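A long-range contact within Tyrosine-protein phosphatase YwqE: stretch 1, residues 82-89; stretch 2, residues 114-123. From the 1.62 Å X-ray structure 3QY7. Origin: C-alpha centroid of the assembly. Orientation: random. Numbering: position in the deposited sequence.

Stretch 1, residues 82-89: RIYGEVEQ
Stretch 2 (114-123) VPRYAEQLFY

No hydrogen bond links the two stretches; their contact buries 348 Å², both sides summed, and the side-chain pairs in it are largely apolar. Each has a type I turn leading toward a helix: Y84 to V87, closed by a weak V87 N to Y84 O bond (3.5 Å), and P115 to A118, closed by A118 N to P115 O (3.1 Å). In register, the CA of I83 lies 8.0 Å from the CA of A118, and the CA of E88 7.4 Å from the CA of L121.

Along stretch 2, V114 (phi/psi -98/114) makes no contact. P115 (-54/141) sets its CG 3.7 Å from I83 CG2. R116 stays out of reach. Y117 (-84/-2; chi1 64°, p; chi2 -90°) points toward stretch 1, bringing CE2 to 3.8 Å from I83 CG1 and OH to 3.3 Å from Y84 CA, a carbon that offers the hydroxyl no acceptor. The helix then begins: L121 N bonds Y117 O (3.0 Å) and F122 N bonds A118 O (2.9 Å). A118 CB meets I83 CD1 at 4.1 Å. L121 (t, p) points at stretch 1; its CD2 is 3.7 Å from I83 CG1 and its CD1 4.2 Å from V87 CB. F122 (chi1 -73°, m) starts away, yet its CE1 comes within 4.4 Å of I83 CD1. I83 (t, t) thus meets five residues of stretch 2.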

ATOM      1  N   ARG A  82       5.576   1.470  -9.822  1.00 16.01           N
ATOM      2  CA  ARG A  82       6.472   0.389 -10.201  1.00 17.46           C
ATOM      3  C   ARG A  82       7.876   0.966 -10.297  1.00 17.12           C
ATOM      4  O   ARG A  82       8.100   1.941 -11.026  1.00 17.55           O
ATOM      5  CB  ARG A  82       6.049  -0.207 -11.541  1.00 17.57           C
ATOM      6  CG  ARG A  82       7.024  -1.249 -12.103  1.00 19.39           C
ATOM      7  CD  ARG A  82       6.940  -2.565 -11.315  1.00 19.62           C
ATOM      8  NE  ARG A  82       5.613  -3.173 -11.398  1.00 22.28           N
ATOM      9  CZ  ARG A  82       5.184  -3.913 -12.417  1.00 24.23           C
ATOM     10  NH1 ARG A  82       5.987  -4.153 -13.458  1.00 25.20           N
ATOM     11  NH2 ARG A  82       3.954  -4.420 -12.396  1.00 24.73           N
ATOM     12  N   ILE A  83       8.811   0.352  -9.578  1.00 17.96           N
ATOM     13  CA  ILE A  83      10.176   0.863  -9.472  1.00 18.38           C
ATOM     14  C   ILE A  83      10.789   1.075 -10.853  1.00 19.43           C
ATOM     15  O   ILE A  83      10.548   0.303 -11.772  1.00 19.65           O
ATOM     16  CB  ILE A  83      11.053  -0.074  -8.593  1.00 18.64           C
ATOM     17  CG1 ILE A  83      12.369   0.597  -8.173  1.00 18.96           C
ATOM     18  CG2 ILE A  83      11.246  -1.452  -9.256  1.00 17.25           C
ATOM     19  CD1 ILE A  83      13.116  -0.152  -7.066  1.00 18.16           C
ATOM     20  N   TYR A  84      11.526   2.169 -10.986  1.00 20.76           N
ATOM     21  CA  TYR A  84      12.353   2.420 -12.176  1.00 22.27           C
ATOM     22  C   TYR A  84      13.498   3.318 -11.759  1.00 23.05           C
ATOM     23  O   TYR A  84      13.496   3.856 -10.655  1.00 22.97           O
ATOM     24  CB  TYR A  84      11.539   2.978 -13.361  1.00 22.87           C
ATOM     25  CG  TYR A  84      10.913   4.340 -13.157  1.00 23.26           C
ATOM     26  CD1 TYR A  84       9.712   4.479 -12.459  1.00 23.21           C
ATOM     27  CD2 TYR A  84      11.502   5.487 -13.684  1.00 23.41           C
ATOM     28  CE1 TYR A  84       9.128   5.720 -12.287  1.00 23.63           C
ATOM     29  CE2 TYR A  84      10.925   6.737 -13.513  1.00 24.00           C
ATOM     30  CZ  TYR A  84       9.733   6.848 -12.805  1.00 23.13           C
ATOM     31  OH  TYR A  84       9.148   8.089 -12.637  1.00 23.71           O
ATOM     32  N   GLY A  85      14.502   3.448 -12.627  1.00 23.97           N
ATOM     33  CA  GLY A  85      15.760   4.074 -12.228  1.00 25.42           C
ATOM     34  C   GLY A  85      15.671   5.538 -11.829  1.00 26.03           C
ATOM     35  O   GLY A  85      16.454   6.001 -11.003  1.00 26.55           O
ATOM     36  N   GLU A  86      14.704   6.253 -12.403  1.00 27.37           N
ATOM     37  CA  GLU A  86      14.627   7.709 -12.286  1.00 28.18           C
ATOM     38  C   GLU A  86      13.572   8.187 -11.282  1.00 28.22           C
ATOM     39  O   GLU A  86      13.121   9.331 -11.355  1.00 27.96           O
ATOM     40  CB  GLU A  86      14.359   8.340 -13.663  1.00 28.54           C
ATOM     41  CG  GLU A  86      15.448   8.100 -14.723  1.00 30.38           C
ATOM     42  CD  GLU A  86      15.437   6.689 -15.301  1.00 33.52           C
ATOM     43  OE1 GLU A  86      14.356   6.061 -15.361  1.00 33.94           O
ATOM     44  OE2 GLU A  86      16.519   6.204 -15.705  1.00 34.57           O
ATOM     45  N   VAL A  87      13.179   7.314 -10.353  1.00 28.60           N
ATOM     46  CA  VAL A  87      12.182   7.675  -9.331  1.00 28.95           C
ATOM     47  C   VAL A  87      12.580   8.922  -8.528  1.00 29.60           C
ATOM     48  O   VAL A  87      11.763   9.819  -8.328  1.00 29.63           O
ATOM     49  CB  VAL A  87      11.870   6.494  -8.375  1.00 28.73           C
ATOM     50  CG1 VAL A  87      11.169   6.985  -7.099  1.00 28.20           C
ATOM     51  CG2 VAL A  87      11.018   5.448  -9.084  1.00 27.76           C
ATOM     52  N   GLU A  88      13.835   8.981  -8.082  1.00 30.69           N
ATOM     53  CA  GLU A  88      14.293  10.078  -7.231  1.00 31.76           C
ATOM     54  C   GLU A  88      14.232  11.411  -7.976  1.00 32.26           C
ATOM     55  O   GLU A  88      13.764  12.420  -7.432  1.00 32.30           O
ATOM     56  CB  GLU A  88      15.701   9.790  -6.700  1.00 32.05           C
ATOM     57  CG  GLU A  88      16.105  10.602  -5.478  1.00 33.92           C
ATOM     58  CD  GLU A  88      16.810  11.899  -5.831  1.00 36.25           C
ATOM     59  OE1 GLU A  88      17.481  11.949  -6.889  1.00 37.96           O
ATOM     60  OE2 GLU A  88      16.696  12.864  -5.049  1.00 36.94           O
ATOM     61  N   GLN A  89      14.674  11.398  -9.229  1.00 32.45           N
ATOM     62  CA  GLN A  89      14.636  12.588 -10.070  1.00 33.10           C
ATOM     63  C   GLN A  89      13.197  13.035 -10.352  1.00 32.94           C
ATOM     64  O   GLN A  89      12.855  14.208 -10.129  1.00 32.74           O
ATOM     65  CB  GLN A  89      15.417  12.342 -11.364  1.00 33.47           C
ATOM     66  CG  GLN A  89      16.916  12.109 -11.120  1.00 34.99           C
ATOM     67  CD  GLN A  89      17.457  10.870 -11.823  1.00 36.99           C
ATOM     68  OE1 GLN A  89      16.866  10.372 -12.784  1.00 39.13           O
ATOM     69  NE2 GLN A  89      18.591  10.368 -11.342  1.00 36.58           N
ATOM     70  N   VAL A 114      13.517  -8.711  -7.141  1.00 25.47           N
ATOM     71  CA  VAL A 114      13.859  -7.421  -6.557  1.00 24.85           C
ATOM     72  C   VAL A 114      15.001  -6.842  -7.385  1.00 25.19           C
ATOM     73  O   VAL A 114      16.097  -7.413  -7.396  1.00 24.28           O
ATOM     74  CB  VAL A 114      14.277  -7.554  -5.085  1.00 24.85           C
ATOM     75  CG1 VAL A 114      14.688  -6.197  -4.515  1.00 23.65           C
ATOM     76  CG2 VAL A 114      13.135  -8.150  -4.261  1.00 24.43           C
ATOM     77  N   PRO A 115      14.751  -5.721  -8.096  1.00 25.43           N
ATOM     78  CA  PRO A 115      15.814  -5.108  -8.898  1.00 25.54           C
ATOM     79  C   PRO A 115      17.059  -4.835  -8.056  1.00 25.62           C
ATOM     80  O   PRO A 115      16.959  -4.450  -6.882  1.00 25.30           O
ATOM     81  CB  PRO A 115      15.175  -3.804  -9.380  1.00 25.50           C
ATOM     82  CG  PRO A 115      13.716  -4.135  -9.456  1.00 26.26           C
ATOM     83  CD  PRO A 115      13.474  -4.990  -8.240  1.00 25.41           C
ATOM     84  N   ARG A 116      18.234  -5.053  -8.652  1.00 25.65           N
ATOM     85  CA  ARG A 116      19.489  -4.959  -7.919  1.00 26.30           C
ATOM     86  C   ARG A 116      19.755  -3.552  -7.379  1.00 25.55           C
ATOM     87  O   ARG A 116      20.392  -3.406  -6.347  1.00 25.97           O
ATOM     88  CB  ARG A 116      20.656  -5.418  -8.799  1.00 26.82           C
ATOM     89  CG  ARG A 116      20.550  -6.855  -9.292  1.00 30.33           C
ATOM     90  CD  ARG A 116      21.303  -7.841  -8.399  1.00 35.81           C
ATOM     91  NE  ARG A 116      22.753  -7.788  -8.603  1.00 37.79           N
ATOM     92  CZ  ARG A 116      23.409  -8.408  -9.584  1.00 40.85           C
ATOM     93  NH1 ARG A 116      22.754  -9.142 -10.481  1.00 41.85           N
ATOM     94  NH2 ARG A 116      24.730  -8.290  -9.676  1.00 41.33           N
ATOM     95  N   TYR A 117      19.238  -2.531  -8.060  1.00 25.23           N
ATOM     96  CA  TYR A 117      19.477  -1.144  -7.654  1.00 24.44           C
ATOM     97  C   TYR A 117      18.522  -0.650  -6.555  1.00 24.56           C
ATOM     98  O   TYR A 117      18.637   0.483  -6.104  1.00 24.15           O
ATOM     99  CB  TYR A 117      19.411  -0.210  -8.864  1.00 24.64           C
ATOM    100  CG  TYR A 117      18.047  -0.159  -9.510  1.00 24.26           C
ATOM    101  CD1 TYR A 117      17.705  -1.042 -10.525  1.00 23.94           C
ATOM    102  CD2 TYR A 117      17.091   0.773  -9.088  1.00 22.85           C
ATOM    103  CE1 TYR A 117      16.460  -1.005 -11.116  1.00 24.57           C
ATOM    104  CE2 TYR A 117      15.832   0.819  -9.674  1.00 23.86           C
ATOM    105  CZ  TYR A 117      15.523  -0.072 -10.681  1.00 24.04           C
ATOM    106  OH  TYR A 117      14.288  -0.050 -11.270  1.00 25.31           O
ATOM    107  N   ALA A 118      17.584  -1.497  -6.131  1.00 24.12           N
ATOM    108  CA  ALA A 118      16.596  -1.114  -5.122  1.00 23.90           C
ATOM    109  C   ALA A 118      17.214  -0.506  -3.857  1.00 23.72           C
ATOM    110  O   ALA A 118      16.775   0.553  -3.404  1.00 23.03           O
ATOM    111  CB  ALA A 118      15.704  -2.323  -4.762  1.00 23.53           C
ATOM    112  N   GLU A 119      18.234  -1.159  -3.297  1.00 24.12           N
ATOM    113  CA  GLU A 119      18.864  -0.693  -2.060  1.00 24.43           C
ATOM    114  C   GLU A 119      19.459   0.708  -2.206  1.00 23.77           C
ATOM    115  O   GLU A 119      19.315   1.539  -1.307  1.00 23.08           O
ATOM    116  CB  GLU A 119      19.948  -1.666  -1.573  1.00 24.86           C
ATOM    117  CG  GLU A 119      20.426  -1.347  -0.150  1.00 27.23           C
ATOM    118  CD  GLU A 119      21.530  -2.262   0.367  1.00 30.45           C
ATOM    119  OE1 GLU A 119      21.584  -3.450  -0.027  1.00 31.87           O
ATOM    120  OE2 GLU A 119      22.332  -1.787   1.203  1.00 32.75           O
ATOM    121  N   GLN A 120      20.130   0.935  -3.337  1.00 24.21           N
ATOM    122  CA  GLN A 120      20.748   2.227  -3.650  1.00 23.74           C
ATOM    123  C   GLN A 120      19.679   3.315  -3.754  1.00 23.41           C
ATOM    124  O   GLN A 120      19.810   4.384  -3.144  1.00 23.23           O
ATOM    125  CB  GLN A 120      21.584   2.141  -4.946  1.00 24.15           C
ATOM    126  CG  GLN A 120      22.482   3.365  -5.225  1.00 25.61           C
ATOM    127  CD  GLN A 120      23.409   3.713  -4.063  1.00 27.17           C
ATOM    128  OE1 GLN A 120      24.202   2.886  -3.602  1.00 28.11           O
ATOM    129  NE2 GLN A 120      23.303   4.939  -3.582  1.00 26.43           N
ATOM    130  N   LEU A 121      18.610   3.022  -4.494  1.00 22.54           N
ATOM    131  CA  LEU A 121      17.480   3.954  -4.624  1.00 21.66           C
ATOM    132  C   LEU A 121      16.888   4.330  -3.278  1.00 21.63           C
ATOM    133  O   LEU A 121      16.631   5.508  -3.011  1.00 21.26           O
ATOM    134  CB  LEU A 121      16.386   3.377  -5.528  1.00 21.88           C
ATOM    135  CG  LEU A 121      15.079   4.190  -5.644  1.00 21.38           C
ATOM    136  CD1 LEU A 121      15.318   5.566  -6.231  1.00 20.52           C
ATOM    137  CD2 LEU A 121      14.093   3.425  -6.473  1.00 20.96           C
ATOM    138  N   PHE A 122      16.662   3.321  -2.440  1.00 20.82           N
ATOM    139  CA  PHE A 122      16.045   3.524  -1.139  1.00 20.81           C
ATOM    140  C   PHE A 122      16.955   4.345  -0.219  1.00 20.75           C
ATOM    141  O   PHE A 122      16.480   5.145   0.605  1.00 20.33           O
ATOM    142  CB  PHE A 122      15.681   2.164  -0.522  1.00 19.89           C
ATOM    143  CG  PHE A 122      14.488   1.479  -1.181  1.00 19.27           C
ATOM    144  CD1 PHE A 122      13.920   1.971  -2.359  1.00 17.61           C
ATOM    145  CD2 PHE A 122      13.955   0.325  -0.619  1.00 18.92           C
ATOM    146  CE1 PHE A 122      12.827   1.346  -2.963  1.00 18.42           C
ATOM    147  CE2 PHE A 122      12.864  -0.320  -1.225  1.00 17.05           C
ATOM    148  CZ  PHE A 122      12.304   0.191  -2.387  1.00 15.24           C
ATOM    149  N   TYR A 123      18.266   4.129  -0.358  1.00 20.94           N
ATOM    150  CA  TYR A 123      19.255   4.894   0.399  1.00 21.55           C
ATOM    151  C   TYR A 123      19.209   6.368  -0.000  1.00 21.16           C
ATOM    152  O   TYR A 123      19.180   7.266   0.858  1.00 21.19           O
ATOM    153  CB  TYR A 123      20.660   4.333   0.171  1.00 21.82           C
ATOM    154  CG  TYR A 123      21.729   5.144   0.862  1.00 24.48           C
ATOM    155  CD1 TYR A 123      22.006   4.961   2.216  1.00 25.59           C
ATOM    156  CD2 TYR A 123      22.442   6.110   0.168  1.00 27.41           C
ATOM    157  CE1 TYR A 123      22.984   5.715   2.860  1.00 27.49           C
ATOM    158  CE2 TYR A 123      23.411   6.868   0.797  1.00 27.94           C
ATOM    159  CZ  TYR A 123      23.677   6.668   2.139  1.00 28.05           C
ATOM    160  OH  TYR A 123      24.651   7.431   2.754  1.00 30.37           O
TER